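Local atomic coordinates of Exo-beta-1,3-glucanase (PDB entry 4PEY), a protein that hydrolyses laminarin and laminarioligosaccharides as an exo-beta-1,3-glucanase, producing glucose and laminaribiose as end products. Residues Thr88-Val93 and Ala116-Asn121. The protein carries 1 engineered substitution. Numbering follows the deposited sequence.
Sequences TFNGDV and ALNPVN. With BGC (beta-D-glucopyranose), chain C.
Parallel strands of successive beta-helix coils, near a corner and beside a glycan pocket, pair Phe89 with Leu117. Phe89 N donates to Ala116 O at 2.8 Å, and Asn118 N donates to Phe89 O. On the sheet face of Phe89 and Leu117, Leu117 CD2 lies 4.0 Å from Phe89 CB and 3.7 Å from Val93 CG2. It touches the Phe89 ring obliquely. Phe59 meets that ring edge-to-face. Asn90 and Asn118 occupy equivalent positions of successive coils, in an asparagine ladder familiar from beta-helices. With Asn118 CG anti to its backbone N (chi1 -175°), ND2 reaches Asn90 OD1 and donates to it at 3.0 Å. The bond is nearly straight (169°), although the two amide planes are 76° apart. Asn65 OD1 takes a bond from Asn90 ND2 and extends the ladder. The chain turns at Asn90 and Gly91. At the backbone angles of Gly91 a CB would press against Asn90 O. Past the corner, Asp92 OD1 accepts from Val120 N at 3.0 Å, on the syn side of the carboxylate. Asp92 OD2 holds a water at 2.6 Å, which also bonds Asn121 N and glucose O4. An alanine at Asp92 would probably leave Val120 N without this acceptor and the bridging water less firmly placed.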
loop_
_atom_site.group_PDB
_atom_site.type_symbol
_atom_site.label_atom_id
_atom_site.label_comp_id
_atom_site.label_asym_id
_atom_site.label_seq_id
_atom_site.Cartn_x
_atom_site.Cartn_y
_atom_site.Cartn_z
ATOM N N THR A 88 14.340 3.773 20.218
ATOM C CA THR A 88 14.915 4.971 19.627
ATOM C C THR A 88 16.260 4.678 18.970
ATOM O O THR A 88 17.134 4.051 19.572
ATOM C CB THR A 88 15.094 6.080 20.690
ATOM O OG1 THR A 88 13.811 6.456 21.212
ATOM C CG2 THR A 88 15.760 7.312 20.081
ATOM N N PHE A 89 16.405 5.125 17.727
ATOM C CA PHE A 89 17.680 5.068 17.018
ATOM C C PHE A 89 18.348 6.427 17.061
ATOM O O PHE A 89 17.760 7.418 16.610
ATOM C CB PHE A 89 17.517 4.696 15.533
ATOM C CG PHE A 89 17.153 3.255 15.261
ATOM C CD1 PHE A 89 16.841 2.369 16.281
ATOM C CD2 PHE A 89 17.123 2.798 13.950
ATOM C CE1 PHE A 89 16.509 1.045 15.996
ATOM C CE2 PHE A 89 16.789 1.488 13.657
ATOM C CZ PHE A 89 16.480 0.609 14.679
ATOM N N ASN A 90 19.564 6.487 17.591
ATOM C CA ASN A 90 20.431 7.609 17.296
ATOM C C ASN A 90 21.120 7.246 15.998
ATOM O O ASN A 90 22.131 6.536 15.971
ATOM C CB ASN A 90 21.391 7.879 18.446
ATOM C CG ASN A 90 20.664 8.403 19.655
ATOM O OD1 ASN A 90 19.805 9.286 19.531
ATOM N ND2 ASN A 90 20.948 7.835 20.818
ATOM N N GLY A 91 20.497 7.685 14.910
ATOM C CA GLY A 91 20.836 7.208 13.587
ATOM C C GLY A 91 19.616 7.208 12.690
ATOM O O GLY A 91 18.659 7.938 12.945
ATOM N N ASP A 92 19.649 6.370 11.650
ATOM C CA ASP A 92 18.743 6.511 10.521
ATOM C C ASP A 92 18.131 5.189 10.080
ATOM O O ASP A 92 18.717 4.116 10.274
ATOM C CB ASP A 92 19.476 7.125 9.318
ATOM C CG ASP A 92 19.996 8.534 9.586
ATOM O OD1 ASP A 92 20.786 8.732 10.541
ATOM O OD2 ASP A 92 19.630 9.448 8.816
ATOM N N VAL A 93 16.956 5.284 9.471
ATOM C CA VAL A 93 16.390 4.193 8.692
ATOM C C VAL A 93 16.313 4.721 7.259
ATOM O O VAL A 93 15.453 5.539 6.922
ATOM C CB VAL A 93 15.009 3.749 9.224
ATOM C CG1 VAL A 93 14.370 2.759 8.280
ATOM C CG2 VAL A 93 15.156 3.126 10.609
ATOM N N ALA A 116 11.401 5.509 16.905
ATOM C CA ALA A 116 11.769 6.923 16.956
ATOM C C ALA A 116 13.170 7.085 16.363
ATOM O O ALA A 116 14.071 6.287 16.658
ATOM C CB ALA A 116 11.717 7.458 18.384
ATOM N N LEU A 117 13.341 8.089 15.505
ATOM C CA LEU A 117 14.613 8.309 14.815
ATOM C C LEU A 117 15.202 9.671 15.158
ATOM O O LEU A 117 14.504 10.691 15.126
ATOM C CB LEU A 117 14.441 8.210 13.298
ATOM C CG LEU A 117 13.760 6.959 12.760
ATOM C CD1 LEU A 117 13.665 7.056 11.244
ATOM C CD2 LEU A 117 14.508 5.696 13.170
ATOM N N ASN A 118 16.490 9.664 15.485
ATOM C CA ASN A 118 17.277 10.872 15.714
ATOM C C ASN A 118 18.358 10.916 14.627
ATOM O O ASN A 118 19.493 10.494 14.863
ATOM C CB ASN A 118 17.889 10.849 17.126
ATOM C CG ASN A 118 18.629 12.129 17.480
ATOM O OD1 ASN A 118 18.357 13.200 16.930
ATOM N ND2 ASN A 118 19.564 12.024 18.422
ATOM N N PRO A 119 17.991 11.371 13.408
ATOM C CA PRO A 119 18.876 11.182 12.241
ATOM C C PRO A 119 20.191 11.956 12.348
ATOM O O PRO A 119 20.201 13.085 12.857
ATOM C CB PRO A 119 18.027 11.678 11.061
ATOM C CG PRO A 119 17.007 12.582 11.667
ATOM C CD PRO A 119 16.725 12.034 13.046
ATOM N N VAL A 120 21.274 11.362 11.848
ATOM C CA VAL A 120 22.614 11.875 12.141
ATOM C C VAL A 120 22.870 13.291 11.591
ATOM O O VAL A 120 23.597 14.064 12.213
ATOM C CB VAL A 120 23.716 10.899 11.624
ATOM C CG1 VAL A 120 23.789 10.893 10.114
ATOM C CG2 VAL A 120 25.075 11.257 12.211
ATOM N N ASN A 121 22.277 13.655 10.453
ATOM C CA ASN A 121 22.480 15.025 9.959
ATOM C C ASN A 121 21.247 15.899 10.163
ATOM O O ASN A 121 21.143 16.991 9.596
ATOM C CB ASN A 121 22.921 15.037 8.473
ATOM C CG ASN A 121 21.793 14.731 7.482
ATOM O OD1 ASN A 121 20.630 14.576 7.843
ATOM N ND2 ASN A 121 22.154 14.656 6.203
HETATM C C2 BGC C . 21.594 8.749 3.904
HETATM C C3 BGC C . 21.613 10.082 4.643
HETATM C C4 BGC C . 22.336 9.962 5.986
HETATM C C5 BGC C . 23.678 9.255 5.821
HETATM C C6 BGC C . 24.321 8.953 7.170
HETATM C C1 BGC C . 23.008 8.188 3.828
HETATM O O2 BGC C . 21.063 8.915 2.599
HETATM O O3 BGC C . 20.289 10.516 4.835
HETATM O O4 BGC C . 22.553 11.248 6.532
HETATM O O5 BGC C . 23.511 8.032 5.138
HETATM O O6 BGC C . 25.702 8.722 7.004
HETATM O O HOH W 1 20.862 11.726 8.556
#